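350aa long hypothetical aspartate-semialdehyde dehydrogenase (Sulfolobus tokodaii, PDB 2EP5) probably catalyses the NADP-dependent interconversion of malonyl-CoA and 3-oxopropanoate (malonate semialdehyde), as a member of the aspartate-semialdehyde dehydrogenase family. Local coordinates at residues Val16-Val21 and Val50-Gln55; Leu30-Val35 and Gln63-Val68; Lys6-Gly11 and Lys76-Val81. All coordinates share one frame; numbering follows the deposited sequence.

Interaction 1 of 3, residues Val16-Val21 and Val50-Gln55; sequences VGQKMV and VKWIEQ
Charge pairing joins one end of this contact between helix residues 16-21 and the irregular segment 50-55. Lys-19 NZ forms a salt bridge with Glu-54 OE1 at 3.5 Å, the two side chains crossing nearly at right angles. The carboxylate also lies against the lysine's methylenes, with Glu-54 OE2 3.2 Å from Lys-19 CG. Lys-22, one turn further along the helix, is the stronger salt-bridge partner of Glu-54 OE1, so two lysines share this carboxylate. The helix is the first of a Rossmann-type NAD(P)-binding domain, and Gly-17 ends a GxxGxxG sequence, begun at Gly-11, of the kind that commonly receives the dinucleotide in such folds. The side chain of Lys-19 is about 11 Å from that of Cys-151, the predicted acyl-thioester nucleophile.

Flat and apolar packing makes up the rest. Gln-18 extends beyond CG, and its amide slides past the Trp-52 indole with the two planes only 7° apart. Gln-18 CB touches Trp-52 CZ3 and lies 3.7 Å from Glu-54 CG. Further along the helix, Val-21 CG1 meets Trp-52 CH2 loosely at 4.5 Å, and Tyr-46 packs against Gln-18, Val-21 and Trp-52 alike.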
loop_
_atom_site.group_PDB
_atom_site.type_symbol
_atom_site.label_atom_id
_atom_site.label_comp_id
_atom_site.label_asym_id
_atom_site.label_seq_id
_atom_site.Cartn_x
_atom_site.Cartn_y
_atom_site.Cartn_z
ATOM N N VAL A 16 -18.247 12.394 -3.827
ATOM C CA VAL A 16 -18.659 13.186 -4.985
ATOM C C VAL A 16 -19.304 14.484 -4.511
ATOM O O VAL A 16 -19.108 15.545 -5.108
ATOM C CB VAL A 16 -19.646 12.410 -5.882
ATOM C CG1 VAL A 16 -20.289 13.356 -6.895
ATOM C CG2 VAL A 16 -18.905 11.284 -6.600
ATOM N N GLY A 17 -20.052 14.393 -3.419
ATOM C CA GLY A 17 -20.695 15.572 -2.868
ATOM C C GLY A 17 -19.690 16.619 -2.423
ATOM O O GLY A 17 -19.842 17.802 -2.729
ATOM N N GLN A 18 -18.655 16.195 -1.700
ATOM C CA GLN A 18 -17.650 17.136 -1.222
ATOM C C GLN A 18 -16.902 17.760 -2.391
ATOM O O GLN A 18 -16.575 18.941 -2.354
ATOM C CB GLN A 18 -16.686 16.443 -0.250
ATOM C CG GLN A 18 -17.399 15.871 0.983
ATOM C CD GLN A 18 -16.440 15.343 2.037
ATOM O OE1 GLN A 18 -16.816 14.527 2.887
ATOM N NE2 GLN A 18 -15.199 15.815 1.995
ATOM N N LYS A 19 -16.640 16.979 -3.434
ATOM C CA LYS A 19 -15.967 17.511 -4.620
ATOM C C LYS A 19 -16.816 18.642 -5.210
ATOM O O LYS A 19 -16.311 19.715 -5.533
ATOM C CB LYS A 19 -15.801 16.426 -5.689
ATOM C CG LYS A 19 -14.447 15.753 -5.698
ATOM C CD LYS A 19 -13.346 16.688 -6.188
ATOM C CE LYS A 19 -11.979 16.088 -5.889
ATOM N NZ LYS A 19 -10.860 16.956 -6.343
ATOM N N MET A 20 -18.111 18.386 -5.355
ATOM C CA MET A 20 -19.015 19.377 -5.918
ATOM C C MET A 20 -19.096 20.620 -5.039
ATOM O O MET A 20 -19.068 21.743 -5.537
ATOM C CB MET A 20 -20.403 18.760 -6.117
ATOM C CG MET A 20 -20.410 17.651 -7.152
ATOM S SD MET A 20 -22.000 16.859 -7.362
ATOM C CE MET A 20 -22.803 17.997 -8.480
ATOM N N VAL A 21 -19.201 20.417 -3.732
ATOM C CA VAL A 21 -19.262 21.538 -2.810
ATOM C C VAL A 21 -18.024 22.403 -3.014
ATOM O O VAL A 21 -18.120 23.629 -3.063
ATOM C CB VAL A 21 -19.320 21.061 -1.344
ATOM C CG1 VAL A 21 -19.009 22.217 -0.395
ATOM C CG2 VAL A 21 -20.705 20.520 -1.033
ATOM N N VAL A 50 -20.708 16.988 8.053
ATOM C CA VAL A 50 -19.774 16.330 7.155
ATOM C C VAL A 50 -18.434 15.974 7.786
ATOM O O VAL A 50 -17.974 16.612 8.730
ATOM C CB VAL A 50 -19.490 17.204 5.913
ATOM C CG1 VAL A 50 -18.697 18.437 6.317
ATOM C CG2 VAL A 50 -18.725 16.399 4.865
ATOM N N LYS A 51 -17.830 14.927 7.243
ATOM C CA LYS A 51 -16.518 14.452 7.652
ATOM C C LYS A 51 -15.675 14.831 6.439
ATOM O O LYS A 51 -15.511 14.034 5.511
ATOM C CB LYS A 51 -16.539 12.934 7.831
ATOM C CG LYS A 51 -16.543 12.455 9.271
ATOM C CD LYS A 51 -15.133 12.500 9.869
ATOM C CE LYS A 51 -15.075 11.745 11.197
ATOM N NZ LYS A 51 -13.708 11.705 11.793
ATOM N N TRP A 52 -15.174 16.064 6.443
ATOM C CA TRP A 52 -14.386 16.584 5.336
ATOM C C TRP A 52 -13.280 15.628 4.916
ATOM O O TRP A 52 -12.451 15.193 5.723
ATOM C CB TRP A 52 -13.801 17.947 5.695
ATOM C CG TRP A 52 -13.397 18.759 4.509
ATOM C CD1 TRP A 52 -12.183 19.331 4.290
ATOM C CD2 TRP A 52 -14.226 19.142 3.403
ATOM N NE1 TRP A 52 -12.199 20.055 3.119
ATOM C CE2 TRP A 52 -13.442 19.954 2.554
ATOM C CE3 TRP A 52 -15.555 18.879 3.045
ATOM C CZ2 TRP A 52 -13.942 20.506 1.366
ATOM C CZ3 TRP A 52 -16.053 19.430 1.863
ATOM C CH2 TRP A 52 -15.248 20.234 1.040
ATOM N N ILE A 53 -13.277 15.318 3.626
ATOM C CA ILE A 53 -12.325 14.390 3.054
ATOM C C ILE A 53 -11.523 15.037 1.934
ATOM O O ILE A 53 -10.526 14.484 1.483
ATOM C CB ILE A 53 -13.090 13.144 2.533
ATOM C CG1 ILE A 53 -12.557 11.901 3.233
ATOM C CG2 ILE A 53 -13.041 13.067 1.004
ATOM C CD1 ILE A 53 -12.735 11.929 4.731
ATOM N N GLU A 54 -11.966 16.209 1.494
ATOM C CA GLU A 54 -11.296 16.942 0.425
ATOM C C GLU A 54 -10.046 17.664 0.907
ATOM O O GLU A 54 -9.718 17.652 2.093
ATOM C CB GLU A 54 -12.243 17.974 -0.193
ATOM C CG GLU A 54 -13.252 17.417 -1.182
ATOM C CD GLU A 54 -12.605 16.851 -2.434
ATOM O OE1 GLU A 54 -11.748 17.533 -3.032
ATOM O OE2 GLU A 54 -12.967 15.723 -2.827
ATOM N N GLN A 55 -9.364 18.306 -0.036
ATOM C CA GLN A 55 -8.153 19.066 0.246
ATOM C C GLN A 55 -8.472 20.358 0.983
ATOM O O GLN A 55 -9.401 21.082 0.617
ATOM C CB GLN A 55 -7.419 19.385 -1.067
ATOM C CG GLN A 55 -6.501 20.620 -1.033
ATOM C CD GLN A 55 -7.228 21.934 -1.348
ATOM O OE1 GLN A 55 -7.759 22.119 -2.449
ATOM N NE2 GLN A 55 -7.248 22.849 -0.382
#

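Interaction 2 of 3, residues Leu30-Val35 and Gln63-Val68; sequences LELVKV and QDLPIV
Leu-65 reaches from the loop towards strand residues 30-35 with CG anti to its own carbonyl carbon and the chain running on extended (chi2 177°), which sends its two methyls forward as a fork. CD1 meets Leu-32 CG at 4.0 Å, the two leucines crossing obliquely, while CD2 comes to 3.9 Å from the carbonyl oxygen of Val-33. Behind the fork, Leu-65 CB lies 4.1 Å from Val-35 CG2, with the leucine and valine side chains at about a right angle. An alanine here would probably lose the packing against Leu-32 and the cover over the Val-33 carbonyl, keeping little beyond the CB contact with Val-35.

Val-35 holds CG2 in the crowded position between its backbone N and carbonyl carbon. From there CG2 meets Ile-67 CD1 at 3.6 Å; the isoleucine bends at chi2 (-65°) and so brings its tip closer to the strand than its base. Tyr-46 touches both of these side chains. Val-68 likewise puts CG2 in the crowded position, 3.6 Å from Val-35 O and in touch with Lys-34 CB; the amine of Lys-34 is bound by Asp-74 O.

A single backbone hydrogen bond joins the segments, from Val-68 N to Val-35 O (3.0 Å, 162°), with the donor in the carbonyl plane. The same oxygen receives a CA-H contact from Ile-67 CA at 3.3 Å. The short, weakly paired strand 67-68 lies parallel to strand 30-36 as the outermost strand on one side of the Rossmann sheet.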
loop_
_atom_site.group_PDB
_atom_site.type_symbol
_atom_site.label_atom_id
_atom_site.label_comp_id
_atom_site.label_asym_id
_atom_site.label_seq_id
_atom_site.Cartn_x
_atom_site.Cartn_y
_atom_site.Cartn_z
ATOM N N LEU A 30 -23.048 29.852 -10.521
ATOM C CA LEU A 30 -23.800 28.826 -9.805
ATOM C C LEU A 30 -23.624 29.073 -8.306
ATOM O O LEU A 30 -22.534 28.895 -7.773
ATOM C CB LEU A 30 -23.277 27.434 -10.180
ATOM C CG LEU A 30 -24.051 26.563 -11.179
ATOM C CD1 LEU A 30 -24.741 27.406 -12.229
ATOM C CD2 LEU A 30 -23.092 25.568 -11.814
ATOM N N GLU A 31 -24.694 29.489 -7.635
ATOM C CA GLU A 31 -24.648 29.780 -6.203
ATOM C C GLU A 31 -25.291 28.694 -5.344
ATOM O O GLU A 31 -26.519 28.592 -5.257
ATOM C CB GLU A 31 -25.329 31.123 -5.921
ATOM C CG GLU A 31 -25.436 31.479 -4.436
ATOM C CD GLU A 31 -25.914 32.910 -4.202
ATOM O OE1 GLU A 31 -26.863 33.346 -4.890
ATOM O OE2 GLU A 31 -25.345 33.597 -3.322
ATOM N N LEU A 32 -24.448 27.896 -4.698
ATOM C CA LEU A 32 -24.914 26.819 -3.840
ATOM C C LEU A 32 -25.502 27.419 -2.570
ATOM O O LEU A 32 -24.781 28.007 -1.754
ATOM C CB LEU A 32 -23.756 25.879 -3.503
ATOM C CG LEU A 32 -24.044 24.737 -2.527
ATOM C CD1 LEU A 32 -25.172 23.865 -3.070
ATOM C CD2 LEU A 32 -22.771 23.919 -2.312
ATOM N N VAL A 33 -26.813 27.270 -2.405
ATOM C CA VAL A 33 -27.490 27.822 -1.246
ATOM C C VAL A 33 -28.072 26.765 -0.326
ATOM O O VAL A 33 -28.501 27.082 0.781
ATOM C CB VAL A 33 -28.624 28.770 -1.670
ATOM C CG1 VAL A 33 -28.070 29.866 -2.570
ATOM C CG2 VAL A 33 -29.726 27.987 -2.379
ATOM N N LYS A 34 -28.088 25.517 -0.782
ATOM C CA LYS A 34 -28.634 24.426 0.027
ATOM C C LYS A 34 -27.962 23.079 -0.216
ATOM O O LYS A 34 -27.764 22.655 -1.355
ATOM C CB LYS A 34 -30.147 24.276 -0.212
ATOM C CG LYS A 34 -30.991 25.380 0.405
ATOM C CD LYS A 34 -32.452 25.239 0.044
ATOM C CE LYS A 34 -33.274 26.284 0.771
ATOM N NZ LYS A 34 -34.722 26.133 0.492
ATOM N N VAL A 35 -27.617 22.415 0.879
ATOM C CA VAL A 35 -26.988 21.111 0.821
ATOM C C VAL A 35 -27.862 20.188 1.643
ATOM O O VAL A 35 -28.412 20.586 2.678
ATOM C CB VAL A 35 -25.556 21.126 1.408
ATOM C CG1 VAL A 35 -24.641 21.921 0.507
ATOM C CG2 VAL A 35 -25.569 21.723 2.807
ATOM N N GLN A 63 -19.554 26.050 4.671
ATOM C CA GLN A 63 -19.469 25.471 6.010
ATOM C C GLN A 63 -20.688 25.714 6.894
ATOM O O GLN A 63 -21.078 24.838 7.670
ATOM C CB GLN A 63 -18.216 25.971 6.738
ATOM C CG GLN A 63 -18.118 27.480 6.878
ATOM C CD GLN A 63 -17.013 27.907 7.835
ATOM O OE1 GLN A 63 -15.887 27.408 7.770
ATOM N NE2 GLN A 63 -17.332 28.841 8.726
ATOM N N ASP A 64 -21.292 26.893 6.783
ATOM C CA ASP A 64 -22.452 27.201 7.609
ATOM C C ASP A 64 -23.804 26.909 6.960
ATOM O O ASP A 64 -24.843 27.042 7.607
ATOM C CB ASP A 64 -22.396 28.661 8.077
ATOM C CG ASP A 64 -21.302 28.903 9.113
ATOM O OD1 ASP A 64 -21.254 28.163 10.118
ATOM O OD2 ASP A 64 -20.494 29.837 8.927
ATOM N N LEU A 65 -23.791 26.503 5.692
ATOM C CA LEU A 65 -25.028 26.174 4.982
ATOM C C LEU A 65 -25.789 25.124 5.785
ATOM O O LEU A 65 -25.239 24.087 6.159
ATOM C CB LEU A 65 -24.718 25.635 3.580
ATOM C CG LEU A 65 -24.067 26.608 2.591
ATOM C CD1 LEU A 65 -23.765 25.899 1.282
ATOM C CD2 LEU A 65 -25.002 27.789 2.355
ATOM N N PRO A 66 -27.075 25.378 6.059
ATOM C CA PRO A 66 -27.882 24.430 6.833
ATOM C C PRO A 66 -28.253 23.203 6.010
ATOM O O PRO A 66 -28.473 23.307 4.800
ATOM C CB PRO A 66 -29.099 25.262 7.214
ATOM C CG PRO A 66 -29.319 26.067 5.951
ATOM C CD PRO A 66 -27.905 26.492 5.556
ATOM N N ILE A 67 -28.303 22.044 6.665
ATOM C CA ILE A 67 -28.666 20.803 5.988
ATOM C C ILE A 67 -30.194 20.744 5.894
ATOM O O ILE A 67 -30.900 20.905 6.888
ATOM C CB ILE A 67 -28.170 19.546 6.759
ATOM C CG1 ILE A 67 -26.651 19.593 6.959
ATOM C CG2 ILE A 67 -28.551 18.286 5.987
ATOM C CD1 ILE A 67 -25.850 19.524 5.680
ATOM N N VAL A 68 -30.698 20.532 4.686
ATOM C CA VAL A 68 -32.132 20.446 4.471
ATOM C C VAL A 68 -32.507 19.028 4.048
ATOM O O VAL A 68 -31.643 18.214 3.709
ATOM C CB VAL A 68 -32.590 21.447 3.384
ATOM C CG1 VAL A 68 -32.293 22.874 3.840
ATOM C CG2 VAL A 68 -31.876 21.161 2.065
#

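Interaction 3 of 3, residues Lys6-Gly11 and Lys76-Val81; sequences KVSLLG and KDVDVV
The carbonyl oxygen of Lys-6 is gripped by two consecutive amides where segment 76-81 turns into its strand. Asp-79 N lies 2.8 Å from Lys-6 O, a bent bond (135° at the hydrogen) whose donor sits above the carbonyl plane. Val-80 N donates to the same Lys-6 O at 3.2 Å, straighter and within that plane. The amide of Lys-6 is satisfied too: Lys-6 N donates to Asp-79 OD2 at 2.9 Å, on the anti lone pair of that oxygen. Asp-79 therefore answers both backbone groups of Lys-6, its amide serving the carbonyl and its carboxylate the N-H. The lysine's ammonium leads away from the contact, towards a long, weak ion pair with Glu-31.

Two residues on, Ser-8 N donates to Val-80 O at 3.2 Å, nearly along the C=O axis, and Val-7 CA adds a CA-H contact to that oxygen. Val-78 O, by contrast, is bound by the amine of Lys-102. Ser-8 OG has no hydrogen-bonding partner in the model although it is buried; in the crowded position between backbone N and carbonyl carbon, it abuts Val-81 CG1 at 3.3 Å. On the same face of the sheet, Leu-10 CD1 packs on Val-81 CG1 at 3.5 Å. Val-78 CG1, anti to its backbone N, fits close against the backbone, 3.2 Å from Lys-6 O.

Val-7 pairs with Val-80 and Ser-8 with Val-81, all in parallel register, while the other edge of strand 5-10 bonds to strand 30-36. Strand 5-10 leads into Gly-11, whose positive phi favours glycine, at the start of the glycine-rich loop. Such pairing of the first and fourth strands, at the middle of a 3-2-1-4-5-6 order, is the hallmark of the Rossmann fold.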
loop_
_atom_site.group_PDB
_atom_site.type_symbol
_atom_site.label_atom_id
_atom_site.label_comp_id
_atom_site.label_asym_id
_atom_site.label_seq_id
_atom_site.Cartn_x
_atom_site.Cartn_y
_atom_site.Cartn_z
ATOM N N LYS A 6 -29.342 29.898 -8.529
ATOM C CA LYS A 6 -29.349 29.226 -7.236
ATOM C C LYS A 6 -29.521 27.716 -7.339
ATOM O O LYS A 6 -30.467 27.227 -7.952
ATOM C CB LYS A 6 -30.445 29.831 -6.362
ATOM C CG LYS A 6 -30.178 31.289 -6.021
ATOM C CD LYS A 6 -31.287 31.896 -5.185
ATOM C CE LYS A 6 -30.849 33.235 -4.608
ATOM N NZ LYS A 6 -30.284 34.158 -5.643
ATOM N N VAL A 7 -28.600 26.977 -6.731
ATOM C CA VAL A 7 -28.660 25.520 -6.771
ATOM C C VAL A 7 -28.616 24.868 -5.388
ATOM O O VAL A 7 -28.159 25.466 -4.412
ATOM C CB VAL A 7 -27.497 24.942 -7.617
ATOM C CG1 VAL A 7 -27.497 25.581 -9.006
ATOM C CG2 VAL A 7 -26.156 25.171 -6.908
ATOM N N SER A 8 -29.121 23.644 -5.309
ATOM C CA SER A 8 -29.087 22.892 -4.062
ATOM C C SER A 8 -28.348 21.597 -4.397
ATOM O O SER A 8 -28.225 21.242 -5.567
ATOM C CB SER A 8 -30.500 22.587 -3.566
ATOM O OG SER A 8 -31.137 21.634 -4.385
ATOM N N LEU A 9 -27.856 20.898 -3.380
ATOM C CA LEU A 9 -27.114 19.663 -3.604
ATOM C C LEU A 9 -27.571 18.504 -2.720
ATOM O O LEU A 9 -27.507 18.590 -1.491
ATOM C CB LEU A 9 -25.620 19.915 -3.384
ATOM C CG LEU A 9 -24.661 18.728 -3.562
ATOM C CD1 LEU A 9 -24.685 18.248 -5.012
ATOM C CD2 LEU A 9 -23.245 19.141 -3.155
ATOM N N LEU A 10 -28.040 17.432 -3.357
ATOM C CA LEU A 10 -28.481 16.228 -2.653
ATOM C C LEU A 10 -27.275 15.293 -2.488
ATOM O O LEU A 10 -26.452 15.177 -3.390
ATOM C CB LEU A 10 -29.585 15.524 -3.448
ATOM C CG LEU A 10 -31.052 15.959 -3.264
ATOM C CD1 LEU A 10 -31.180 17.476 -3.141
ATOM C CD2 LEU A 10 -31.855 15.444 -4.437
ATOM N N GLY A 11 -27.175 14.632 -1.337
ATOM C CA GLY A 11 -26.047 13.751 -1.100
ATOM C C GLY A 11 -24.762 14.559 -1.204
ATOM O O GLY A 11 -23.896 14.261 -2.026
ATOM N N LYS A 76 -38.003 24.606 -2.943
ATOM C CA LYS A 76 -38.907 25.419 -3.743
ATOM C C LYS A 76 -38.251 26.656 -4.356
ATOM O O LYS A 76 -38.511 26.986 -5.519
ATOM C CB LYS A 76 -40.122 25.830 -2.903
ATOM C CG LYS A 76 -40.943 24.645 -2.404
ATOM C CD LYS A 76 -42.211 25.077 -1.669
ATOM C CE LYS A 76 -43.314 25.512 -2.631
ATOM N NZ LYS A 76 -42.947 26.698 -3.458
ATOM N N ASP A 77 -37.399 27.337 -3.593
ATOM C CA ASP A 77 -36.748 28.532 -4.117
ATOM C C ASP A 77 -35.500 28.259 -4.956
ATOM O O ASP A 77 -34.909 29.189 -5.506
ATOM C CB ASP A 77 -36.389 29.498 -2.983
ATOM C CG ASP A 77 -35.531 28.855 -1.913
ATOM O OD1 ASP A 77 -34.667 28.019 -2.253
ATOM O OD2 ASP A 77 -35.711 29.200 -0.726
ATOM N N VAL A 78 -35.100 26.995 -5.072
ATOM C CA VAL A 78 -33.908 26.674 -5.851
ATOM C C VAL A 78 -34.190 26.638 -7.349
ATOM O O VAL A 78 -35.240 26.171 -7.781
ATOM C CB VAL A 78 -33.302 25.311 -5.436
ATOM C CG1 VAL A 78 -32.001 25.081 -6.182
ATOM C CG2 VAL A 78 -33.063 25.278 -3.933
ATOM N N ASP A 79 -33.243 27.140 -8.135
ATOM C CA ASP A 79 -33.379 27.156 -9.582
ATOM C C ASP A 79 -33.155 25.768 -10.164
ATOM O O ASP A 79 -33.879 25.345 -11.063
ATOM C CB ASP A 79 -32.383 28.136 -10.205
ATOM C CG ASP A 79 -32.822 29.582 -10.069
ATOM O OD1 ASP A 79 -33.935 29.914 -10.537
ATOM O OD2 ASP A 79 -32.054 30.384 -9.497
ATOM N N VAL A 80 -32.146 25.069 -9.653
ATOM C CA VAL A 80 -31.827 23.723 -10.118
ATOM C C VAL A 80 -31.348 22.861 -8.960
ATOM O O VAL A 80 -30.606 23.318 -8.093
ATOM C CB VAL A 80 -30.715 23.745 -11.192
ATOM C CG1 VAL A 80 -30.391 22.322 -11.643
ATOM C CG2 VAL A 80 -31.151 24.590 -12.371
ATOM N N VAL A 81 -31.789 21.614 -8.933
ATOM C CA VAL A 81 -31.375 20.702 -7.885
ATOM C C VAL A 81 -30.359 19.741 -8.475
ATOM O O VAL A 81 -30.636 19.080 -9.478
ATOM C CB VAL A 81 -32.547 19.883 -7.346
ATOM C CG1 VAL A 81 -32.068 18.992 -6.211
ATOM C CG2 VAL A 81 -33.650 20.804 -6.867
#

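From the N terminus the chain passes through 6-11, then helix residues 16-21 and strand residues 30-35, before any contact closes. Segment 50-55 returns to the helix, closing interaction 1; segment 63-68 then closes interaction 2 on the strand, so these two loops cross. Residues 76-81 finally come back to 6-11, and interaction 3 encloses both. In the sheet, interactions 2 and 3 meet through the neighbouring strands 30-36 and 5-10: Val-33 N and Val-7 O lie 3.0 Å apart in a probable hydrogen bond. Interaction 1 lies on the helix packed on that sheet, where Val-21 CG2 meets Leu-9 CD2 at 3.6 Å. Together they bind the first beta-alpha-beta unit to later parts of the nucleotide-binding domain.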